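Local structure of putative oxidoreductase with NAD(P)-binding Rossmann-fold domain (Clostridium difficile, 3UUW) at residues N6-M11 with E33-F38; G10-G15 with I70-S75; D58-L63 with K84-L89; S101-G106 with E292-Q297; N117-V122 with N283-I288. The protein probably acts as an NAD(P)-dependent oxidoreductase of the Gfo/Idh/MocA family, although its substrate is not established. All coordinates share one frame; numbering follows the deposited sequence. Where two conformers were deposited one is given.

In the fold
Interactions 1, 2 and 5 all involve the five-stranded parallel sheet of the Rossmann domain. Interactions 1 and 2 share strand 8-12, which pairs with 33-38 in one and with 69-72 in the other; their centres are about 11 Å apart. Interaction 3 joins two helices against that strand, with its centre about 12 Å from that of interaction 2. Interaction 5 lies at 120-122, one of the two outermost strands. Interaction 4 sits about 27 Å from interaction 1 between centres and ties helix 103-116 to helix 295-305. Along the chain, interaction 1 closes before interaction 3 opens, and 5 falls within the span of 4. Interactions 4 and 5 thus bring C-terminal segments back onto the probable nucleotide-binding domain.

Interaction 1 (N6-M11 with E33-F38); sequences NIKMGM and EFVGAF
Met9 N gives its hydrogen to Glu33 O in a nearly straight bond of 2.8 Å (176°). Glu33 N in turn donates to Ile7 O, and Val35 N to Met9 O, the last bond bent to 143°. Farther on, Met11 N reaches Gly36 O at 3.1 Å and Phe38 N reaches Met11 O. The CA of Ala37 also approaches Met11 O. These bonds make 8-12 and 33-38 parallel neighbours, the first beta-alpha-beta unit of the Rossmann fold, linked through helix 16-26. The register slips by one residue after Phe34, which is the centre of an inverse gamma turn.

On the face of Met9 and Phe34, the Met9 side chain bends at chi2 and chi3. Met9 CE sits over the centre of the Phe34 ring, 3.5 Å from the centroid and 6° off the normal, as a CH-pi contact. Met9 SD lies 4.3 Å from that centroid, a Met-aromatic contact. Met11 CB meets Phe34 CZ at 4.0 Å, obliquely. On the other face Lys8 and Glu33 lie side by side, pointing the same way. Lys8 CE presses on Val35 CG2 at 3.4 Å, a tight fit. Lys8 NZ binds Lys66 O, and its distance to Glu33 OE1 is 5.0 Å.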
# COMPACT_ATOMS: atom_id res chain seq x y z
N ASN A 6 -25.88 -25.74 -30.28
CA ASN A 6 -25.69 -25.23 -31.62
C ASN A 6 -24.22 -25.23 -32.02
O ASN A 6 -23.87 -25.71 -33.10
CB ASN A 6 -26.27 -23.81 -31.71
CG ASN A 6 -26.05 -23.16 -33.08
OD1 ASN A 6 -25.64 -21.99 -33.18
ND2 ASN A 6 -26.34 -23.90 -34.14
N ILE A 7 -23.36 -24.69 -31.17
CA ILE A 7 -21.98 -24.52 -31.54
C ILE A 7 -21.08 -25.66 -31.04
O ILE A 7 -21.10 -25.99 -29.86
CB ILE A 7 -21.43 -23.16 -31.04
CG1 ILE A 7 -22.20 -22.01 -31.70
CG2 ILE A 7 -19.92 -23.06 -31.30
CD1 ILE A 7 -21.88 -20.66 -31.11
N LYS A 8 -20.31 -26.24 -31.96
CA LYS A 8 -19.38 -27.33 -31.66
C LYS A 8 -17.96 -26.77 -31.66
O LYS A 8 -17.51 -26.19 -32.64
CB LYS A 8 -19.50 -28.43 -32.72
CG LYS A 8 -20.88 -29.11 -32.81
CD LYS A 8 -20.90 -30.29 -33.79
CE LYS A 8 -20.37 -31.59 -33.16
NZ LYS A 8 -19.98 -32.67 -34.16
N MET A 9 -17.26 -26.94 -30.55
CA MET A 9 -15.89 -26.42 -30.42
C MET A 9 -14.90 -27.55 -30.18
O MET A 9 -15.19 -28.52 -29.47
CB MET A 9 -15.85 -25.41 -29.25
CG MET A 9 -14.50 -24.72 -28.96
SD MET A 9 -13.34 -25.70 -28.00
CE MET A 9 -14.13 -25.68 -26.40
N GLY A 10 -13.71 -27.39 -30.77
CA GLY A 10 -12.60 -28.29 -30.53
C GLY A 10 -11.41 -27.45 -30.12
O GLY A 10 -11.36 -26.24 -30.39
N MET A 11 -10.43 -28.09 -29.50
CA MET A 11 -9.20 -27.43 -29.12
C MET A 11 -8.03 -28.15 -29.74
O MET A 11 -7.97 -29.38 -29.71
CB MET A 11 -9.04 -27.42 -27.58
CG MET A 11 -7.81 -26.67 -27.12
SD MET A 11 -7.78 -26.47 -25.31
CE MET A 11 -9.09 -25.30 -25.06
N GLU A 33 -20.78 -27.17 -27.32
CA GLU A 33 -20.41 -28.55 -27.06
C GLU A 33 -18.90 -28.66 -27.26
O GLU A 33 -18.39 -28.25 -28.31
CB GLU A 33 -21.11 -29.50 -28.01
CG GLU A 33 -20.84 -30.96 -27.72
CD GLU A 33 -21.44 -31.94 -28.73
OE1 GLU A 33 -21.97 -31.50 -29.77
OE2 GLU A 33 -21.35 -33.16 -28.47
N PHE A 34 -18.18 -29.19 -26.26
CA PHE A 34 -16.73 -29.41 -26.35
C PHE A 34 -16.55 -30.79 -27.01
O PHE A 34 -16.53 -31.83 -26.35
CB PHE A 34 -16.07 -29.35 -24.96
CG PHE A 34 -14.59 -29.02 -24.98
CD1 PHE A 34 -13.77 -29.43 -26.01
CD2 PHE A 34 -14.02 -28.34 -23.93
CE1 PHE A 34 -12.40 -29.12 -26.00
CE2 PHE A 34 -12.66 -28.04 -23.90
CZ PHE A 34 -11.85 -28.43 -24.95
N VAL A 35 -16.47 -30.77 -28.34
CA VAL A 35 -16.44 -31.99 -29.14
C VAL A 35 -15.22 -32.86 -28.94
O VAL A 35 -15.33 -34.09 -28.92
CB VAL A 35 -16.57 -31.62 -30.65
CG1 VAL A 35 -16.26 -32.83 -31.55
CG2 VAL A 35 -17.93 -31.05 -30.92
N GLY A 36 -14.06 -32.22 -28.79
CA GLY A 36 -12.83 -32.97 -28.63
C GLY A 36 -11.61 -32.10 -28.66
O GLY A 36 -11.68 -30.88 -28.80
N ALA A 37 -10.45 -32.76 -28.54
CA ALA A 37 -9.20 -32.05 -28.51
C ALA A 37 -8.10 -32.90 -29.13
O ALA A 37 -8.15 -34.13 -29.10
CB ALA A 37 -8.83 -31.68 -27.06
N PHE A 38 -7.11 -32.22 -29.70
CA PHE A 38 -5.97 -32.86 -30.30
C PHE A 38 -4.73 -32.11 -29.89
O PHE A 38 -4.73 -30.87 -29.80
CB PHE A 38 -6.05 -32.86 -31.84
CG PHE A 38 -4.74 -33.21 -32.51
CD1 PHE A 38 -4.35 -34.53 -32.65
CD2 PHE A 38 -3.86 -32.21 -32.89
CE1 PHE A 38 -3.13 -34.84 -33.21
CE2 PHE A 38 -2.64 -32.51 -33.46
CZ PHE A 38 -2.27 -33.83 -33.62

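Interaction 2 (G10-G15 with I70-S75); sequences GMIGLG and IFLHSS
Gly10, Met11 and Ile12 pair in parallel with Ile70, Phe71 and Leu72, the strand axes approaching to 4.6 Å at 20°. Three backbone bonds hold the pair: Phe71 N to Gly10 O, Ile12 N to Phe71 O, and His73 N to Ile12 O at 2.8 Å (172°).

Ile12 and Leu72 share one face, where Ile12 CG2 meets Leu72 CD1 at 3.5 Å. The CD1 of Ile12 touches Ile70 CG2 at 3.9 Å. Ile70 bends at chi2 (-76°), which brings its own CD1 over the backbone of Gly10, a residue without a side chain. On the opposite face Met11 crosses His73 at about a right angle. Met11 CG lies at the ring edge, 3.7 Å from His73 CD2, and Met11 SD is also at the edge. The ring stacks on Tyr22, and ND1 is bonded to Asp96.

Past the strands, Gly13 has backbone angles that call for glycine. A water accepts from Gly15 N at 2.7 Å and donates to His73 O at 2.9 Å. Gly13 and Gly15 fit the glycine-rich turn of a dinucleotide-binding Rossmann fold, with Gly15 as N-cap of helix 16-26. Gly13 O lies near the plane of the His73 ring, at its edge, and has no hydrogen-bond partner. Burying it probably carries an energetic cost, set against the apolar packing and the three strand bonds.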
# COMPACT_ATOMS: atom_id res chain seq x y z
N GLY A 10 -13.71 -27.39 -30.77
CA GLY A 10 -12.60 -28.29 -30.53
C GLY A 10 -11.41 -27.45 -30.12
O GLY A 10 -11.36 -26.24 -30.39
N MET A 11 -10.43 -28.09 -29.50
CA MET A 11 -9.20 -27.43 -29.12
C MET A 11 -8.03 -28.15 -29.74
O MET A 11 -7.97 -29.38 -29.71
CB MET A 11 -9.04 -27.42 -27.58
CG MET A 11 -7.81 -26.67 -27.12
SD MET A 11 -7.78 -26.47 -25.31
CE MET A 11 -9.09 -25.30 -25.06
N ILE A 12 -7.09 -27.38 -30.30
CA ILE A 12 -5.85 -27.93 -30.83
C ILE A 12 -4.68 -27.30 -30.10
O ILE A 12 -4.54 -26.07 -30.05
CB ILE A 12 -5.74 -27.70 -32.37
CG1 ILE A 12 -6.78 -28.55 -33.10
CG2 ILE A 12 -4.36 -28.02 -32.88
CD1 ILE A 12 -6.91 -28.25 -34.60
N GLY A 13 -3.81 -28.16 -29.55
CA GLY A 13 -2.66 -27.71 -28.77
C GLY A 13 -3.05 -27.72 -27.31
O GLY A 13 -3.89 -26.93 -26.88
N LEU A 14 -2.53 -28.67 -26.55
CA LEU A 14 -2.87 -28.80 -25.15
C LEU A 14 -1.64 -28.58 -24.27
O LEU A 14 -1.46 -29.26 -23.26
CB LEU A 14 -3.51 -30.15 -24.89
CG LEU A 14 -4.77 -30.47 -25.69
CD1 LEU A 14 -5.19 -31.92 -25.48
CD2 LEU A 14 -5.89 -29.51 -25.31
N GLY A 15 -0.85 -27.57 -24.64
CA GLY A 15 0.36 -27.18 -23.92
C GLY A 15 0.09 -26.38 -22.66
O GLY A 15 -1.03 -26.31 -22.18
N ILE A 70 -12.52 -23.69 -33.57
CA ILE A 70 -11.36 -24.25 -32.91
C ILE A 70 -10.61 -23.18 -32.14
O ILE A 70 -10.40 -22.07 -32.66
CB ILE A 70 -10.38 -24.84 -33.95
CG1 ILE A 70 -11.02 -25.99 -34.74
CG2 ILE A 70 -9.04 -25.28 -33.29
CD1 ILE A 70 -11.13 -27.29 -34.00
N PHE A 71 -10.22 -23.52 -30.92
CA PHE A 71 -9.25 -22.76 -30.11
C PHE A 71 -7.90 -23.42 -30.37
O PHE A 71 -7.71 -24.62 -30.11
CB PHE A 71 -9.61 -22.79 -28.61
CG PHE A 71 -10.66 -21.80 -28.22
CD1 PHE A 71 -11.99 -22.03 -28.48
CD2 PHE A 71 -10.31 -20.64 -27.55
CE1 PHE A 71 -12.95 -21.12 -28.12
CE2 PHE A 71 -11.28 -19.71 -27.19
CZ PHE A 71 -12.58 -19.95 -27.48
N LEU A 72 -6.99 -22.65 -30.95
CA LEU A 72 -5.66 -23.11 -31.33
C LEU A 72 -4.58 -22.50 -30.44
O LEU A 72 -4.38 -21.28 -30.40
CB LEU A 72 -5.41 -22.72 -32.80
CG LEU A 72 -4.04 -23.06 -33.34
CD1 LEU A 72 -3.79 -24.55 -33.34
CD2 LEU A 72 -3.93 -22.49 -34.76
N HIS A 73 -3.87 -23.36 -29.71
CA HIS A 73 -2.88 -22.89 -28.74
C HIS A 73 -1.53 -23.50 -29.03
O HIS A 73 -0.77 -23.80 -28.12
CB HIS A 73 -3.32 -23.22 -27.30
CG HIS A 73 -4.73 -22.82 -27.00
ND1 HIS A 73 -5.14 -21.51 -26.94
CD2 HIS A 73 -5.83 -23.57 -26.76
CE1 HIS A 73 -6.44 -21.46 -26.70
NE2 HIS A 73 -6.88 -22.70 -26.58
N SER A 74 -1.23 -23.67 -30.31
CA SER A 74 0.06 -24.25 -30.75
C SER A 74 1.16 -23.21 -30.85
O SER A 74 0.93 -22.01 -30.71
CB SER A 74 -0.12 -24.95 -32.10
OG SER A 74 -0.37 -24.02 -33.13
N SER A 75 2.38 -23.67 -31.09
CA SER A 75 3.52 -22.78 -31.19
C SER A 75 3.34 -21.83 -32.36
O SER A 75 2.81 -22.22 -33.39
CB SER A 75 4.80 -23.57 -31.41
OG SER A 75 4.79 -24.21 -32.68
O HOH W 1 -0.21 -26.42 -27.03

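Interaction 3 (D58-L63 with K84-L89); sequences DSIESL and KILLNL
Ile60 and Glu61 carry this contact, meeting Ile85, Leu86 and Leu89 of 84-89. The first segment reaches them through a turn in which Ser59 is the N-cap of helix 60-64. Ser59 OG is hydrogen-bonded to Ser62 OG at 3.0 Å, and either hydroxyl could be the donor. The bond joins the cap to the first turn of the helix.

Ile60 comes next, and its side chain is directed at the second helix. CG2 stands anti to the backbone N, with CG1 beside that N (chi1 -72°). It is this CG2 branch that does the touching. It meets Leu86 CD2 at 3.8 Å, the two side chains crossing at about a right angle. The same methyl reaches Ile85 CG2 at 4.2 Å.

Glu61 follows, and its chain bends at chi2 (82°). The carboxylate folds over the end of Ile85, placing OE2 3.7 Å from Ile85 CD1. This is van der Waals contact of an acid group with a methyl. The backbone of Glu61 is covered too, since its CA lies 4.1 Å from Leu89 CD1. Glu61 CG stands near that same methyl at 4.3 Å. No hydrogen bond crosses between the segments, which meet through side chains: the nearest CA atoms, those of Glu61 and Leu86, are 7.7 Å apart.

Leu63 closes the segment with a bond from its N to Ser59 O, and its side chain turns to the sheet. Ile60, Leu63 and Leu86 all pack on Ile12 of strand 8-12, so helices 60-64 and 79-88 sit next to each other against that strand of the Rossmann sheet. Leu86 and Leu89 also touch Ala64.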
# COMPACT_ATOMS: atom_id res chain seq x y z
N ASP A 58 -7.32 -37.95 -33.23
CA ASP A 58 -5.99 -38.36 -33.68
C ASP A 58 -5.34 -37.41 -34.68
O ASP A 58 -4.18 -37.60 -35.02
CB ASP A 58 -6.02 -39.79 -34.23
CG ASP A 58 -6.93 -39.95 -35.42
OD1 ASP A 58 -7.23 -38.94 -36.10
OD2 ASP A 58 -7.34 -41.10 -35.69
N SER A 59 -6.07 -36.39 -35.12
CA SER A 59 -5.50 -35.40 -36.04
C SER A 59 -6.28 -34.10 -36.06
O SER A 59 -7.44 -34.05 -35.65
CB SER A 59 -5.47 -35.96 -37.48
OG SER A 59 -6.78 -36.08 -38.01
N ILE A 60 -5.61 -33.06 -36.55
CA ILE A 60 -6.22 -31.75 -36.74
C ILE A 60 -7.41 -31.88 -37.66
O ILE A 60 -8.47 -31.31 -37.41
CB ILE A 60 -5.20 -30.77 -37.39
CG1 ILE A 60 -4.13 -30.39 -36.39
CG2 ILE A 60 -5.92 -29.50 -37.92
CD1 ILE A 60 -2.84 -29.87 -37.05
N GLU A 61 -7.25 -32.63 -38.75
CA GLU A 61 -8.31 -32.75 -39.74
C GLU A 61 -9.55 -33.46 -39.23
O GLU A 61 -10.65 -32.98 -39.43
CB GLU A 61 -7.79 -33.40 -41.02
CG GLU A 61 -6.76 -32.59 -41.77
CD GLU A 61 -5.33 -32.70 -41.23
OE1 GLU A 61 -5.08 -33.51 -40.29
OE2 GLU A 61 -4.46 -31.98 -41.77
N SER A 62 -9.37 -34.59 -38.54
CA SER A 62 -10.52 -35.33 -38.03
C SER A 62 -11.32 -34.52 -37.02
O SER A 62 -12.54 -34.61 -36.96
CB SER A 62 -10.11 -36.67 -37.43
OG SER A 62 -9.24 -36.51 -36.33
N LEU A 63 -10.62 -33.74 -36.19
CA LEU A 63 -11.32 -32.92 -35.21
C LEU A 63 -12.07 -31.78 -35.91
O LEU A 63 -13.25 -31.54 -35.63
CB LEU A 63 -10.34 -32.35 -34.19
CG LEU A 63 -10.91 -31.39 -33.13
CD1 LEU A 63 -12.05 -32.05 -32.29
CD2 LEU A 63 -9.78 -30.88 -32.24
N LYS A 84 -4.41 -22.39 -42.13
CA LYS A 84 -4.79 -22.54 -43.52
C LYS A 84 -5.67 -23.80 -43.66
O LYS A 84 -6.72 -23.75 -44.28
CB LYS A 84 -3.54 -22.58 -44.40
CG LYS A 84 -3.77 -22.57 -45.88
CD LYS A 84 -2.52 -22.02 -46.63
CE LYS A 84 -1.19 -22.55 -46.04
NZ LYS A 84 0.01 -22.27 -46.91
N ILE A 85 -5.25 -24.91 -43.04
CA ILE A 85 -6.05 -26.15 -43.04
C ILE A 85 -7.45 -25.94 -42.43
O ILE A 85 -8.47 -26.34 -43.00
CB ILE A 85 -5.32 -27.26 -42.27
CG1 ILE A 85 -4.07 -27.71 -43.04
CG2 ILE A 85 -6.26 -28.44 -41.99
CD1 ILE A 85 -3.14 -28.59 -42.23
N LEU A 86 -7.49 -25.28 -41.27
CA LEU A 86 -8.74 -25.09 -40.53
C LEU A 86 -9.75 -24.23 -41.27
O LEU A 86 -10.91 -24.58 -41.39
CB LEU A 86 -8.44 -24.48 -39.15
CG LEU A 86 -7.64 -25.37 -38.19
CD1 LEU A 86 -7.34 -24.64 -36.85
CD2 LEU A 86 -8.40 -26.67 -37.94
N LEU A 87 -9.28 -23.10 -41.79
CA LEU A 87 -10.14 -22.21 -42.54
C LEU A 87 -10.67 -22.91 -43.79
O LEU A 87 -11.83 -22.78 -44.15
CB LEU A 87 -9.40 -20.90 -42.89
CG LEU A 87 -9.00 -20.01 -41.72
CD1 LEU A 87 -8.13 -18.85 -42.20
CD2 LEU A 87 -10.23 -19.52 -40.96
N ASN A 88 -9.84 -23.72 -44.43
CA ASN A 88 -10.28 -24.42 -45.62
C ASN A 88 -11.29 -25.54 -45.32
O ASN A 88 -12.06 -25.93 -46.20
CB ASN A 88 -9.10 -24.90 -46.46
CG ASN A 88 -8.54 -23.80 -47.32
OD1 ASN A 88 -9.29 -23.05 -47.94
ND2 ASN A 88 -7.22 -23.69 -47.38
N LEU A 89 -11.29 -26.01 -44.07
CA LEU A 89 -12.26 -26.98 -43.59
C LEU A 89 -13.52 -26.32 -42.99
O LEU A 89 -14.41 -27.01 -42.49
CB LEU A 89 -11.62 -27.95 -42.58
CG LEU A 89 -10.75 -29.05 -43.17
CD1 LEU A 89 -9.99 -29.75 -42.05
CD2 LEU A 89 -11.60 -30.05 -44.00

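Interaction 4 (S101-G106 with E292-Q297)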
# COMPACT_ATOMS: atom_id res chain seq x y z
N SER A 101 3.88 -16.26 -37.95
CA SER A 101 5.27 -15.85 -37.78
C SER A 101 5.58 -14.48 -38.39
O SER A 101 6.44 -13.73 -37.88
CB SER A 101 6.19 -16.92 -38.36
OG SER A 101 5.98 -18.16 -37.70
N THR A 102 4.95 -14.18 -39.52
CA THR A 102 5.14 -12.89 -40.19
C THR A 102 3.79 -12.21 -40.42
O THR A 102 2.77 -12.86 -40.49
CB THR A 102 5.85 -13.04 -41.57
OG1 THR A 102 4.95 -13.60 -42.53
CG2 THR A 102 7.12 -13.89 -41.47
N VAL A 103 3.80 -10.89 -40.53
CA VAL A 103 2.57 -10.15 -40.84
C VAL A 103 2.02 -10.55 -42.22
O VAL A 103 0.82 -10.69 -42.39
CB VAL A 103 2.82 -8.65 -40.78
CG1 VAL A 103 1.62 -7.89 -41.33
CG2 VAL A 103 3.12 -8.22 -39.33
N SER A 104 2.92 -10.75 -43.18
CA SER A 104 2.52 -11.14 -44.53
C SER A 104 1.69 -12.42 -44.49
O SER A 104 0.62 -12.50 -45.11
CB SER A 104 3.76 -11.30 -45.41
OG SER A 104 3.40 -11.36 -46.75
N GLN A 105 2.17 -13.42 -43.75
CA GLN A 105 1.40 -14.66 -43.56
C GLN A 105 0.05 -14.36 -42.92
O GLN A 105 -0.98 -14.89 -43.34
CB GLN A 105 2.17 -15.64 -42.70
CG GLN A 105 3.32 -16.30 -43.42
CD GLN A 105 4.20 -17.08 -42.50
OE1 GLN A 105 4.02 -17.08 -41.29
NE2 GLN A 105 5.19 -17.75 -43.07
N GLY A 106 0.05 -13.52 -41.88
CA GLY A 106 -1.19 -13.11 -41.25
C GLY A 106 -2.19 -12.47 -42.22
O GLY A 106 -3.38 -12.79 -42.20
N GLU A 292 -6.71 -5.31 -36.98
CA GLU A 292 -6.58 -5.36 -35.51
C GLU A 292 -5.77 -6.58 -35.05
O GLU A 292 -5.09 -6.52 -34.03
CB GLU A 292 -7.96 -5.35 -34.84
CG GLU A 292 -8.68 -4.03 -34.99
CD GLU A 292 -7.94 -2.89 -34.30
OE1 GLU A 292 -7.35 -3.12 -33.23
OE2 GLU A 292 -7.94 -1.75 -34.83
N CYS A 293 -5.81 -7.67 -35.82
CA CYS A 293 -5.08 -8.89 -35.47
C CYS A 293 -3.56 -8.74 -35.62
O CYS A 293 -2.81 -9.51 -35.03
CB CYS A 293 -5.50 -10.07 -36.37
SG CYS A 293 -7.19 -10.66 -36.08
N ILE A 294 -3.13 -7.78 -36.44
CA ILE A 294 -1.73 -7.71 -36.86
C ILE A 294 -1.09 -6.34 -36.74
O ILE A 294 0.07 -6.19 -37.02
CB ILE A 294 -1.58 -8.20 -38.35
CG1 ILE A 294 -2.57 -7.48 -39.29
CG2 ILE A 294 -1.81 -9.69 -38.41
CD1 ILE A 294 -2.37 -7.82 -40.79
N LYS A 295 -1.84 -5.33 -36.28
CA LYS A 295 -1.28 -3.98 -36.26
C LYS A 295 -0.13 -3.83 -35.27
O LYS A 295 0.84 -3.14 -35.58
CB LYS A 295 -2.34 -2.92 -36.07
CG LYS A 295 -3.06 -2.86 -34.81
CD LYS A 295 -3.89 -1.54 -34.86
CE LYS A 295 -4.66 -1.27 -33.64
NZ LYS A 295 -5.52 -0.06 -33.88
N ALA A 296 -0.24 -4.44 -34.09
CA ALA A 296 0.87 -4.40 -33.13
C ALA A 296 2.09 -5.15 -33.72
O ALA A 296 3.24 -4.68 -33.64
CB ALA A 296 0.45 -5.03 -31.79
N GLN A 297 1.83 -6.29 -34.35
CA GLN A 297 2.91 -7.07 -34.95
C GLN A 297 3.62 -6.31 -36.07
O GLN A 297 4.84 -6.38 -36.19
CB GLN A 297 2.39 -8.40 -35.46
CG GLN A 297 3.49 -9.38 -35.83
CD GLN A 297 2.93 -10.70 -36.31
OE1 GLN A 297 1.71 -10.87 -36.38
NE2 GLN A 297 3.82 -11.63 -36.66
O HOH W 2 6.69 -11.05 -37.16
O HOH W 3 0.75 -12.48 -38.41
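The carboxamide of Gln297 is the flat group of this contact, and Val103 CG2 lies over one of its faces, 3.9 Å from Gln297 CD. A water sits near the amide plane beyond NE2, 3.0 Å from that nitrogen. It accepts from Gln297 NE2 and donates to Ser101 O at 2.8 Å. The NE2 has a second and direct partner in Ala100 O. A second water lies on the Val103 side of the plane, 2.8 Å from Gln297 OE1 and also near Thr102 O. The NE2 end is held by two partners, which probably limits rotation of the amide.

Gln297 CG is anti to the backbone N (chi1 -168°), and the chain stays extended beyond it. Its side chain and that of Val103 slide past each other in opposite directions, with Gln297 CG 3.7 Å from Val103 CG2. The other branch, Val103 CG1, meets Ile294 CD1 at 4.0 Å. Ile294 holds CG1 in the crowded position between N and carbonyl carbon, chi1 52°. Its CG2 faces Gly106 CA at 4.5 Å; a CB at Gly106 would be tight against this methyl.

Thr102 is the N-cap of helix 103-116, its OG1 accepting from Gln105 N at 3.0 Å. Val103 N is taken by Glu301 of helix 295-305. Ile294 is the N-cap of that second helix.

Two helix N-termini therefore meet here. Gln297 also touches Pro98, in the loop after strand 92-95. The contact thus joins the N-terminal ends of helices 103-116 and 295-305 beside the Rossmann sheet.

Interaction 5 (N117-V122 with N283-I288)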
# COMPACT_ATOMS: atom_id res chain seq x y z
N ASN A 117 -16.11 -16.51 -44.98
CA ASN A 117 -17.04 -15.94 -44.02
C ASN A 117 -16.84 -16.55 -42.63
O ASN A 117 -17.80 -16.97 -41.96
CB ASN A 117 -18.49 -16.08 -44.48
CG ASN A 117 -19.24 -14.80 -44.33
OD1 ASN A 117 -19.81 -14.52 -43.28
ND2 ASN A 117 -19.16 -13.95 -45.36
N LEU A 118 -15.58 -16.58 -42.22
CA LEU A 118 -15.20 -17.13 -40.92
C LEU A 118 -14.46 -16.09 -40.09
O LEU A 118 -13.79 -15.21 -40.62
CB LEU A 118 -14.29 -18.34 -41.13
CG LEU A 118 -14.91 -19.51 -41.86
CD1 LEU A 118 -13.82 -20.53 -42.21
CD2 LEU A 118 -16.03 -20.16 -41.05
N ASN A 119 -14.59 -16.20 -38.77
CA ASN A 119 -13.89 -15.33 -37.85
C ASN A 119 -12.54 -15.93 -37.52
O ASN A 119 -12.44 -17.13 -37.19
CB ASN A 119 -14.68 -15.14 -36.55
CG ASN A 119 -15.95 -14.34 -36.76
OD1 ASN A 119 -16.01 -13.47 -37.63
ND2 ASN A 119 -16.98 -14.63 -35.94
N LEU A 120 -11.52 -15.11 -37.68
CA LEU A 120 -10.14 -15.46 -37.30
C LEU A 120 -9.78 -14.41 -36.28
O LEU A 120 -9.63 -13.24 -36.63
CB LEU A 120 -9.21 -15.39 -38.53
CG LEU A 120 -7.72 -15.61 -38.29
CD1 LEU A 120 -7.45 -16.94 -37.63
CD2 LEU A 120 -6.95 -15.47 -39.64
N MET A 121 -9.72 -14.82 -35.01
CA MET A 121 -9.47 -13.90 -33.90
C MET A 121 -8.16 -14.23 -33.19
O MET A 121 -7.88 -15.40 -32.92
CB MET A 121 -10.60 -14.02 -32.88
CG MET A 121 -10.60 -12.97 -31.80
SD MET A 121 -11.97 -13.29 -30.66
CE MET A 121 -11.85 -11.80 -29.63
N VAL A 122 -7.40 -13.18 -32.86
CA VAL A 122 -6.15 -13.32 -32.12
C VAL A 122 -6.40 -12.97 -30.66
O VAL A 122 -7.10 -11.99 -30.34
CB VAL A 122 -5.02 -12.46 -32.73
CG1 VAL A 122 -3.78 -12.50 -31.86
CG2 VAL A 122 -4.73 -12.95 -34.19
N ASN A 283 -23.57 -14.26 -35.54
CA ASN A 283 -23.17 -13.99 -36.93
C ASN A 283 -22.50 -12.62 -37.13
O ASN A 283 -22.82 -11.89 -38.09
CB ASN A 283 -24.38 -14.10 -37.86
CG ASN A 283 -24.00 -14.03 -39.33
OD1 ASN A 283 -22.94 -14.53 -39.73
ND2 ASN A 283 -24.84 -13.39 -40.13
N ILE A 284 -21.57 -12.31 -36.24
CA ILE A 284 -20.85 -11.04 -36.31
C ILE A 284 -19.37 -11.27 -36.11
O ILE A 284 -18.94 -12.35 -35.69
CB ILE A 284 -21.35 -10.04 -35.27
CG1 ILE A 284 -21.29 -10.63 -33.86
CG2 ILE A 284 -22.78 -9.61 -35.63
CD1 ILE A 284 -21.80 -9.69 -32.76
N LYS A 285 -18.61 -10.24 -36.44
CA LYS A 285 -17.16 -10.26 -36.31
C LYS A 285 -16.70 -9.64 -34.98
O LYS A 285 -17.15 -8.57 -34.62
CB LYS A 285 -16.56 -9.45 -37.45
CG LYS A 285 -16.83 -9.96 -38.83
CD LYS A 285 -16.11 -9.08 -39.86
CE LYS A 285 -16.27 -9.60 -41.28
NZ LYS A 285 -15.43 -8.81 -42.24
N PRO A 286 -15.77 -10.29 -34.25
CA PRO A 286 -15.22 -9.64 -33.03
C PRO A 286 -14.41 -8.40 -33.39
O PRO A 286 -13.97 -8.33 -34.51
CB PRO A 286 -14.34 -10.73 -32.39
CG PRO A 286 -14.27 -11.86 -33.35
CD PRO A 286 -15.26 -11.66 -34.46
N ALA A 287 -14.20 -7.44 -32.46
CA ALA A 287 -13.46 -6.20 -32.84
C ALA A 287 -12.02 -6.53 -33.22
O ALA A 287 -11.44 -5.88 -34.12
CB ALA A 287 -13.51 -5.12 -31.74
N ILE A 288 -11.47 -7.57 -32.58
CA ILE A 288 -10.17 -8.10 -33.00
C ILE A 288 -10.39 -8.90 -34.29
O ILE A 288 -10.61 -10.12 -34.26
CB ILE A 288 -9.48 -8.95 -31.94
CG1 ILE A 288 -9.33 -8.17 -30.61
CG2 ILE A 288 -8.06 -9.36 -32.41
CD1 ILE A 288 -8.89 -9.02 -29.40
O HOH W 4 -11.97 -11.99 -35.85
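One of the two outermost strands of the Rossmann sheet, 120-122, is flanked here by the loop that follows helix 269-281. That helix ends in a Schellman motif with Asn283 at its C-prime position, and the chain then runs alongside 119-122 in nearly the same direction, 19° apart. One direct hydrogen bond joins the two: Asn119 ND2 donates to Ile284 O at 3.0 Å, bent to 149°, with the donor tilted 22° from the carbonyl plane. The rest of the Asn119 amide packs on the proline ring, Asn119 CG lying 3.6 Å from Pro286 CD.

Met121 is fully extended, with CG anti to the backbone N. Its SD passes Pro286 CG at 3.8 Å. Beyond, the Met121 methyl CE meets Ile288 CD1 at 4.1 Å, where the side chains cross at about a right angle. The methionine also touches Ile272 and Phe276 of helix 269-281, so it is enclosed between helix and loop. Val122 is approached at its carbonyl, with Ile288 CG2 3.5 Å from Val122 O. No backbone bond pairs the segments as strands. Instead a water donates to Ile288 O at 2.8 Å, and also, weakly, to Leu120 O.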